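Long-range contacts in 3-dehydroquinate dehydratase (Aquifex aeolicus, PDB 2YSW), which catalyses the cis-dehydration of 3-dehydroquinate to 3-dehydroshikimate, the third step of the chorismate pathway toward the aromatic amino acids: residues V31-D36 / G66-K71; T37-V42 / E74-E79; E119-N124 / V145-Y150. All blocks are in the same frame, centred on the assembly; numbering follows the deposited sequence.

Interaction 1 (V31-D36 / G66-K71)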
loop_
_atom_site.group_PDB
_atom_site.type_symbol
_atom_site.label_atom_id
_atom_site.label_comp_id
_atom_site.label_asym_id
_atom_site.label_seq_id
_atom_site.Cartn_x
_atom_site.Cartn_y
_atom_site.Cartn_z
ATOM N N VAL A 31 -19.996 15.743 14.157
ATOM C CA VAL A 31 -20.930 16.466 15.010
ATOM C C VAL A 31 -20.673 16.245 16.495
ATOM O O VAL A 31 -21.010 17.098 17.314
ATOM C CB VAL A 31 -22.401 16.093 14.676
ATOM C CG1 VAL A 31 -23.362 16.824 15.613
ATOM C CG2 VAL A 31 -22.706 16.454 13.228
ATOM N N ASP A 32 -20.068 15.112 16.843
ATOM C CA ASP A 32 -19.772 14.813 18.242
ATOM C C ASP A 32 -18.715 15.768 18.799
ATOM O O ASP A 32 -18.510 15.832 20.011
ATOM C CB ASP A 32 -19.285 13.367 18.395
ATOM C CG ASP A 32 -18.134 13.044 17.464
ATOM O OD1 ASP A 32 -18.389 12.892 16.252
ATOM O OD2 ASP A 32 -16.982 12.962 17.941
ATOM N N GLN A 33 -18.041 16.494 17.912
ATOM C CA GLN A 33 -17.018 17.460 18.310
ATOM C C GLN A 33 -17.502 18.900 18.086
ATOM O O GLN A 33 -16.730 19.845 18.241
ATOM C CB GLN A 33 -15.731 17.243 17.505
ATOM C CG GLN A 33 -15.141 15.842 17.600
ATOM C CD GLN A 33 -14.795 15.448 19.025
ATOM O OE1 GLN A 33 -15.532 14.700 19.680
ATOM N NE2 GLN A 33 -13.672 15.955 19.518
ATOM N N PHE A 34 -18.770 19.058 17.707
ATOM C CA PHE A 34 -19.342 20.381 17.454
ATOM C C PHE A 34 -19.653 21.098 18.764
ATOM O O PHE A 34 -19.951 20.461 19.769
ATOM C CB PHE A 34 -20.642 20.252 16.637
ATOM C CG PHE A 34 -20.440 20.230 15.138
ATOM C CD1 PHE A 34 -19.241 19.789 14.577
ATOM C CD2 PHE A 34 -21.474 20.627 14.284
ATOM C CE1 PHE A 34 -19.074 19.742 13.183
ATOM C CE2 PHE A 34 -21.319 20.583 12.899
ATOM C CZ PHE A 34 -20.119 20.141 12.345
ATOM N N SER A 35 -19.590 22.424 18.748
ATOM C CA SER A 35 -19.912 23.198 19.942
ATOM C C SER A 35 -21.427 23.452 19.991
ATOM O O SER A 35 -21.952 23.937 20.991
ATOM C CB SER A 35 -19.149 24.529 19.942
ATOM O OG SER A 35 -19.408 25.270 18.758
ATOM N N ASP A 36 -22.118 23.106 18.904
ATOM C CA ASP A 36 -23.567 23.270 18.796
ATOM C C ASP A 36 -24.063 22.096 17.952
ATOM O O ASP A 36 -23.553 21.868 16.856
ATOM C CB ASP A 36 -23.891 24.592 18.084
ATOM C CG ASP A 36 -25.378 24.927 18.087
ATOM O OD1 ASP A 36 -26.221 24.005 18.169
ATOM O OD2 ASP A 36 -25.704 26.133 17.984
ATOM N N GLY A 66 -15.351 6.528 20.765
ATOM C CA GLY A 66 -14.442 7.658 20.655
ATOM C C GLY A 66 -15.016 9.044 20.465
ATOM O O GLY A 66 -14.267 9.999 20.239
ATOM N N GLY A 67 -16.336 9.169 20.549
ATOM C CA GLY A 67 -16.947 10.476 20.395
ATOM C C GLY A 67 -17.402 10.978 21.746
ATOM O O GLY A 67 -16.720 10.772 22.748
ATOM N N ARG A 68 -18.535 11.665 21.780
ATOM C CA ARG A 68 -19.069 12.139 23.041
ATOM C C ARG A 68 -20.575 12.250 22.953
ATOM O O ARG A 68 -21.152 12.198 21.865
ATOM C CB ARG A 68 -18.413 13.461 23.476
ATOM C CG ARG A 68 -18.825 14.739 22.790
ATOM C CD ARG A 68 -17.706 15.770 22.997
ATOM N NE ARG A 68 -18.111 17.151 22.741
ATOM C CZ ARG A 68 -17.258 18.156 22.551
ATOM N NH1 ARG A 68 -15.950 17.928 22.559
ATOM N NH2 ARG A 68 -17.708 19.384 22.333
ATOM N N GLU A 69 -21.212 12.364 24.110
ATOM C CA GLU A 69 -22.657 12.436 24.161
ATOM C C GLU A 69 -23.272 13.612 23.428
ATOM O O GLU A 69 -22.898 14.770 23.623
ATOM C CB GLU A 69 -23.147 12.441 25.609
ATOM C CG GLU A 69 -24.085 11.287 25.930
ATOM C CD GLU A 69 -25.312 11.733 26.700
ATOM O OE1 GLU A 69 -25.152 12.326 27.789
ATOM O OE2 GLU A 69 -26.441 11.489 26.214
ATOM N N VAL A 70 -24.214 13.278 22.561
ATOM C CA VAL A 70 -24.959 14.258 21.800
ATOM C C VAL A 70 -26.402 13.893 22.102
ATOM O O VAL A 70 -26.930 12.909 21.590
ATOM C CB VAL A 70 -24.683 14.141 20.296
ATOM C CG1 VAL A 70 -25.672 15.016 19.515
ATOM C CG2 VAL A 70 -23.243 14.562 20.005
ATOM N N LYS A 71 -27.019 14.688 22.961
ATOM C CA LYS A 71 -28.394 14.470 23.391
ATOM C C LYS A 71 -29.406 14.233 22.281
ATOM O O LYS A 71 -30.249 13.347 22.388
ATOM C CB LYS A 71 -28.857 15.655 24.232
ATOM C CG LYS A 71 -29.252 15.294 25.644
ATOM C CD LYS A 71 -28.057 14.857 26.465
ATOM C CE LYS A 71 -28.032 15.610 27.789
ATOM N NZ LYS A 71 -26.985 15.092 28.722
#

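Interaction 2 (T37-V42 / E74-E79)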
loop_
_atom_site.group_PDB
_atom_site.type_symbol
_atom_site.label_atom_id
_atom_site.label_comp_id
_atom_site.label_asym_id
_atom_site.label_seq_id
_atom_site.Cartn_x
_atom_site.Cartn_y
_atom_site.Cartn_z
ATOM N N THR A 37 -25.049 21.352 18.445
ATOM C CA THR A 37 -25.565 20.216 17.683
ATOM C C THR A 37 -27.047 20.378 17.325
ATOM O O THR A 37 -27.731 19.409 16.978
ATOM C CB THR A 37 -25.377 18.872 18.449
ATOM O OG1 THR A 37 -26.237 18.841 19.595
ATOM C CG2 THR A 37 -23.924 18.712 18.903
ATOM N N SER A 38 -27.546 21.604 17.397
ATOM C CA SER A 38 -28.947 21.834 17.064
ATOM C C SER A 38 -29.198 21.468 15.603
ATOM O O SER A 38 -28.306 21.550 14.750
ATOM C CB SER A 38 -29.335 23.295 17.313
ATOM O OG SER A 38 -28.854 24.128 16.277
ATOM N N LEU A 39 -30.422 21.048 15.323
ATOM C CA LEU A 39 -30.810 20.643 13.983
ATOM C C LEU A 39 -30.393 21.605 12.862
ATOM O O LEU A 39 -29.688 21.215 11.926
ATOM C CB LEU A 39 -32.323 20.434 13.948
ATOM C CG LEU A 39 -32.901 19.896 12.646
ATOM C CD1 LEU A 39 -32.266 18.551 12.318
ATOM C CD2 LEU A 39 -34.412 19.758 12.792
ATOM N N ASN A 40 -30.806 22.866 12.956
ATOM C CA ASN A 40 -30.485 23.818 11.898
ATOM C C ASN A 40 -29.018 24.211 11.789
ATOM O O ASN A 40 -28.547 24.577 10.716
ATOM C CB ASN A 40 -31.381 25.052 12.037
ATOM C CG ASN A 40 -32.819 24.755 11.644
ATOM O OD1 ASN A 40 -33.142 24.686 10.465
ATOM N ND2 ASN A 40 -33.676 24.543 12.632
ATOM N N TYR A 41 -28.291 24.130 12.896
ATOM C CA TYR A 41 -26.877 24.456 12.884
ATOM C C TYR A 41 -26.159 23.382 12.043
ATOM O O TYR A 41 -25.362 23.699 11.163
ATOM C CB TYR A 41 -26.341 24.456 14.321
ATOM C CG TYR A 41 -24.902 24.904 14.490
ATOM C CD1 TYR A 41 -24.580 26.253 14.581
ATOM C CD2 TYR A 41 -23.871 23.970 14.623
ATOM C CE1 TYR A 41 -23.267 26.666 14.812
ATOM C CE2 TYR A 41 -22.553 24.368 14.853
ATOM C CZ TYR A 41 -22.258 25.717 14.949
ATOM O OH TYR A 41 -20.968 26.123 15.201
ATOM N N VAL A 42 -26.459 22.112 12.304
ATOM C CA VAL A 42 -25.819 21.017 11.570
ATOM C C VAL A 42 -26.266 21.020 10.105
ATOM O O VAL A 42 -25.454 20.818 9.199
ATOM C CB VAL A 42 -26.141 19.634 12.222
ATOM C CG1 VAL A 42 -25.501 18.502 11.408
ATOM C CG2 VAL A 42 -25.606 19.597 13.662
ATOM N N GLU A 74 -30.309 11.155 17.817
ATOM C CA GLU A 74 -31.330 10.410 17.086
ATOM C C GLU A 74 -32.102 11.341 16.154
ATOM O O GLU A 74 -32.394 10.986 15.014
ATOM C CB GLU A 74 -32.304 9.723 18.042
ATOM C CG GLU A 74 -33.370 8.921 17.310
ATOM C CD GLU A 74 -34.383 8.279 18.237
ATOM O OE1 GLU A 74 -34.269 8.457 19.473
ATOM O OE2 GLU A 74 -35.297 7.595 17.724
ATOM N N GLU A 75 -32.430 12.530 16.651
ATOM C CA GLU A 75 -33.151 13.527 15.863
ATOM C C GLU A 75 -32.286 13.931 14.675
ATOM O O GLU A 75 -32.745 13.960 13.539
ATOM C CB GLU A 75 -33.473 14.762 16.727
ATOM C CG GLU A 75 -33.194 16.109 16.043
ATOM C CD GLU A 75 -33.735 17.315 16.819
ATOM O OE1 GLU A 75 -34.943 17.602 16.668
ATOM O OE2 GLU A 75 -32.971 17.967 17.572
ATOM N N LEU A 76 -31.025 14.241 14.945
ATOM C CA LEU A 76 -30.110 14.640 13.884
ATOM C C LEU A 76 -29.997 13.555 12.802
ATOM O O LEU A 76 -30.138 13.841 11.615
ATOM C CB LEU A 76 -28.737 14.963 14.479
ATOM C CG LEU A 76 -28.680 16.166 15.431
ATOM C CD1 LEU A 76 -27.313 16.245 16.123
ATOM C CD2 LEU A 76 -28.952 17.440 14.653
ATOM N N PHE A 77 -29.762 12.309 13.203
ATOM C CA PHE A 77 -29.651 11.229 12.223
ATOM C C PHE A 77 -30.920 11.109 11.376
ATOM O O PHE A 77 -30.871 11.181 10.151
ATOM C CB PHE A 77 -29.379 9.880 12.911
ATOM C CG PHE A 77 -27.933 9.657 13.291
ATOM C CD1 PHE A 77 -26.910 9.825 12.354
ATOM C CD2 PHE A 77 -27.598 9.221 14.572
ATOM C CE1 PHE A 77 -25.578 9.559 12.692
ATOM C CE2 PHE A 77 -26.272 8.953 14.917
ATOM C CZ PHE A 77 -25.260 9.121 13.973
ATOM N N GLU A 78 -32.059 10.939 12.032
ATOM C CA GLU A 78 -33.318 10.782 11.314
ATOM C C GLU A 78 -33.703 11.947 10.406
ATOM O O GLU A 78 -34.185 11.728 9.296
ATOM C CB GLU A 78 -34.449 10.500 12.307
ATOM C CG GLU A 78 -34.327 9.138 12.980
ATOM C CD GLU A 78 -35.273 8.964 14.157
ATOM O OE1 GLU A 78 -36.129 9.850 14.379
ATOM O OE2 GLU A 78 -35.162 7.938 14.864
ATOM N N GLU A 79 -33.470 13.176 10.855
ATOM C CA GLU A 79 -33.841 14.345 10.063
ATOM C C GLU A 79 -32.822 14.873 9.055
ATOM O O GLU A 79 -33.206 15.489 8.066
ATOM C CB GLU A 79 -34.228 15.495 10.985
ATOM C CG GLU A 79 -35.335 15.181 11.964
ATOM C CD GLU A 79 -36.394 16.256 11.960
ATOM O OE1 GLU A 79 -36.689 16.782 10.862
ATOM O OE2 GLU A 79 -36.930 16.570 13.044
HETATM O O HOH W 1 -32.230 20.876 17.458
#

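Interaction 3 (E119-N124 / V145-Y150)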
loop_
_atom_site.group_PDB
_atom_site.type_symbol
_atom_site.label_atom_id
_atom_site.label_comp_id
_atom_site.label_asym_id
_atom_site.label_seq_id
_atom_site.Cartn_x
_atom_site.Cartn_y
_atom_site.Cartn_z
ATOM N N GLU A 119 -7.803 -0.197 20.421
ATOM C CA GLU A 119 -6.813 -0.986 21.138
ATOM C C GLU A 119 -6.089 -2.014 20.288
ATOM O O GLU A 119 -4.893 -2.263 20.477
ATOM C CB GLU A 119 -7.472 -1.708 22.317
ATOM C CG GLU A 119 -8.271 -0.796 23.239
ATOM C CD GLU A 119 -8.871 -1.538 24.422
ATOM O OE1 GLU A 119 -9.364 -2.676 24.240
ATOM O OE2 GLU A 119 -8.863 -0.976 25.539
ATOM N N LEU A 120 -6.798 -2.601 19.334
ATOM C CA LEU A 120 -6.182 -3.636 18.531
ATOM C C LEU A 120 -6.989 -3.993 17.293
ATOM O O LEU A 120 -8.115 -3.520 17.104
ATOM C CB LEU A 120 -6.012 -4.885 19.412
ATOM C CG LEU A 120 -7.288 -5.316 20.175
ATOM C CD1 LEU A 120 -8.254 -6.017 19.215
ATOM C CD2 LEU A 120 -6.942 -6.257 21.335
ATOM N N THR A 121 -6.385 -4.828 16.453
ATOM C CA THR A 121 -7.031 -5.331 15.252
ATOM C C THR A 121 -7.631 -6.635 15.752
ATOM O O THR A 121 -6.905 -7.575 16.095
ATOM C CB THR A 121 -6.010 -5.613 14.148
ATOM O OG1 THR A 121 -5.347 -4.388 13.809
ATOM C CG2 THR A 121 -6.701 -6.182 12.902
ATOM N N PRO A 122 -8.966 -6.706 15.823
ATOM C CA PRO A 122 -9.662 -7.906 16.305
ATOM C C PRO A 122 -9.426 -9.174 15.489
ATOM O O PRO A 122 -8.989 -9.112 14.334
ATOM C CB PRO A 122 -11.127 -7.476 16.303
ATOM C CG PRO A 122 -11.184 -6.536 15.118
ATOM C CD PRO A 122 -9.927 -5.709 15.308
ATOM N N PRO A 123 -9.702 -10.345 16.092
ATOM C CA PRO A 123 -9.514 -11.617 15.396
ATOM C C PRO A 123 -10.290 -11.629 14.083
ATOM O O PRO A 123 -11.231 -10.847 13.895
ATOM C CB PRO A 123 -10.018 -12.652 16.410
ATOM C CG PRO A 123 -10.967 -11.869 17.281
ATOM C CD PRO A 123 -10.257 -10.561 17.440
ATOM N N ASN A 124 -9.884 -12.515 13.179
ATOM C CA ASN A 124 -10.495 -12.626 11.861
ATOM C C ASN A 124 -12.011 -12.819 11.822
ATOM O O ASN A 124 -12.681 -12.267 10.953
ATOM C CB ASN A 124 -9.825 -13.756 11.070
ATOM C CG ASN A 124 -8.355 -13.479 10.786
ATOM O OD1 ASN A 124 -7.877 -12.350 10.942
ATOM N ND2 ASN A 124 -7.635 -14.508 10.354
ATOM N N VAL A 145 -9.565 0.137 12.854
ATOM C CA VAL A 145 -8.988 -0.513 14.011
ATOM C C VAL A 145 -7.489 -0.257 14.131
ATOM O O VAL A 145 -6.778 -0.144 13.130
ATOM C CB VAL A 145 -9.249 -2.041 13.955
ATOM C CG1 VAL A 145 -10.747 -2.317 13.997
ATOM C CG2 VAL A 145 -8.636 -2.627 12.691
ATOM N N LYS A 146 -7.028 -0.175 15.374
ATOM C CA LYS A 146 -5.626 0.077 15.703
ATOM C C LYS A 146 -4.705 -1.080 15.316
ATOM O O LYS A 146 -4.921 -2.217 15.725
ATOM C CB LYS A 146 -5.503 0.347 17.213
ATOM C CG LYS A 146 -4.075 0.347 17.789
ATOM C CD LYS A 146 -3.279 1.574 17.379
ATOM C CE LYS A 146 -1.891 1.566 18.018
ATOM N NZ LYS A 146 -1.943 1.604 19.514
ATOM N N ALA A 147 -3.685 -0.791 14.515
ATOM C CA ALA A 147 -2.720 -1.824 14.138
ATOM C C ALA A 147 -1.591 -1.784 15.164
ATOM O O ALA A 147 -1.080 -0.706 15.491
ATOM C CB ALA A 147 -2.155 -1.556 12.748
ATOM N N ASN A 148 -1.201 -2.946 15.673
ATOM C CA ASN A 148 -0.113 -3.010 16.639
ATOM C C ASN A 148 1.130 -3.613 15.979
ATOM O O ASN A 148 2.113 -3.940 16.647
ATOM C CB ASN A 148 -0.546 -3.828 17.861
ATOM C CG ASN A 148 -1.529 -3.067 18.746
ATOM O OD1 ASN A 148 -2.612 -3.558 19.064
ATOM N ND2 ASN A 148 -1.149 -1.856 19.146
ATOM N N SER A 149 1.069 -3.745 14.655
ATOM C CA SER A 149 2.168 -4.286 13.858
ATOM C C SER A 149 1.780 -4.190 12.387
ATOM O O SER A 149 0.610 -3.949 12.065
ATOM C CB SER A 149 2.425 -5.755 14.204
ATOM O OG SER A 149 1.370 -6.576 13.734
ATOM N N TYR A 150 2.762 -4.377 11.503
ATOM C CA TYR A 150 2.513 -4.331 10.066
ATOM C C TYR A 150 1.660 -5.532 9.663
ATOM O O TYR A 150 0.879 -5.460 8.716
ATOM C CB TYR A 150 3.840 -4.307 9.284
ATOM C CG TYR A 150 4.551 -2.966 9.363
ATOM C CD1 TYR A 150 3.893 -1.788 9.003
ATOM C CD2 TYR A 150 5.864 -2.866 9.831
ATOM C CE1 TYR A 150 4.514 -0.544 9.109
ATOM C CE2 TYR A 150 6.499 -1.615 9.945
ATOM C CZ TYR A 150 5.816 -0.464 9.585
ATOM O OH TYR A 150 6.419 0.773 9.713
#

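Interaction 1 (V31-D36 / G66-K71)
Val-31 meets Val-70 through its backbone: its carbonyl O lies 4.3 Å from CG2 of Val-70, whose branched side chain points toward the 3-10 turn. The same methyl comes within 3.9 Å of CA of Asp-32. With CG lodged between the backbone N and the carbonyl carbon (chi1 53°), the Asp-32 carboxylate reaches Gly-67, OD2 lying 3.5 Å from its CA; glycine suits this place because a CB would press on that oxygen. OD2 is also salt-bridged to Arg-30, and OD1 accepts from N of Arg-61. Arg-61 binds 3-dehydroquinate and Arg-30 probably does, so Asp-32 probably acts as a second-shell residue at the C-terminal mouth of the TIM barrel. Its carbonyl O touches the extended chain of Arg-68, only 3.0 Å from CG, and lies over one face of the guanidinium, too poorly angled to bond NE. CA of Gln-33 sits 4.3 Å above the centre of this plane. O of Phe-34 approaches NH2 of Arg-68 obliquely at 3.6 Å. The two loops thus meet by van der Waals packing and probably a diffuse attraction between the arginine's charge and carbonyl oxygens, while Asp-32 spends its directed bonds on Arg-30 and Arg-61.

Interaction 2 (T37-V42 / E74-E79)
Leu-76 carries the apolar part of the contact, pushing its two methyls into the turn that leads into helix 39-51. Its CG stands beside the backbone N (chi1 -65°), which turns the branched end to the other segment: CD1 and CD2 straddle the carbonyl O of Thr-37, CD2 at 3.3 Å. CD1 also touches CB of Thr-37 at 4.0 Å. From CD2 the packing runs on to CA of Leu-39, at 3.8 Å, and to CG2 of Val-42, whose side chain crosses that of Leu-76 at about a right angle. Cut back to an alanine here, the side chain would lose both methyls, which would probably open a gap between Thr-37, Leu-39 and Val-42. Leu-39, partly exposed, lays CD1 against CB of Glu-79 at 3.9 Å, while CD2 meets the end of the bent glutamate chain. Helices 39-51 and 73-80 are neighbours in the outer layer of the TIM barrel, each following its own strand, and aliphatic residues suit the seam between them. The polar link runs at the outer side through a water, which accepts from Leu-39 N (2.8 Å) and donates to OE2 of Glu-75 (3.0 Å). The same carboxylate oxygen accepts from ND2 of Asn-72, and OD1 of that asparagine is hydrogen-bonded to OG1 of Thr-37.

Interaction 3 (E119-N124 / V145-Y150)
The hydroxyl of Thr-121 makes a hydrogen bond to the other segment, OG1 donating to the carbonyl O of Lys-146 at 2.9 Å. The donor stands well above the carbonyl plane, 48° out of it, with a C=O...donor angle of 120°. With OG1 beside the backbone N of its own residue (chi1 -61°), the hydroxyl is turned to the strand end, where a small polar side chain can take up a carbonyl at the point where the strand gives out. The same oxygen is approached by CA of Leu-120 at 3.4 Å in a bent CA-H...O contact. The two segments are the loop after strand 110-117 and the end of strand 140-146 with its following loop, neighbours at the C-terminal rim of the TIM barrel. Active-site His-116 lies near the end of the first strand and Schiff-base Lys-142 in the second; the side chain of Val-145 is about 6 Å from that of His-116. Apolar packing centres on this valine: CG1 packs against CD of Pro-122 at 3.7 Å, and CG2 touches CG2 of Thr-121 at 4.1 Å, the valine and threonine side chains crossing at about a right angle. Further out, the aliphatic start of Lys-146 rests on the backbone, with CG 3.8 Å from O of Glu-119, while its amine leads away. Arg-155 of helix 150-160 grips the carbonyl oxygens of Thr-121 and Pro-122, and Tyr-150 reaches the second subunit, where its OH is hydrogen-bonded to O of Leu-219.

From the N terminus, strand 26-30 leads into 31-36 and then 37-42. The chain goes on through helix 39-51 and strand 55-59 before 66-71 returns to 31-36, closing interaction 1, and 74-79 returns to 37-42, closing interaction 2. These two loops cross, because their segments alternate, and they touch where Val-31 packs on Thr-37 and Val-42. Together they join successive beta-alpha units of the barrel, interaction 1 at the loops and interaction 2 at the helices. In series after them, in interaction 3, the chain leaves 119-124, passes helix 124-136 and returns at 145-150, tying the loop after strand 110-117 to the end of the next strand.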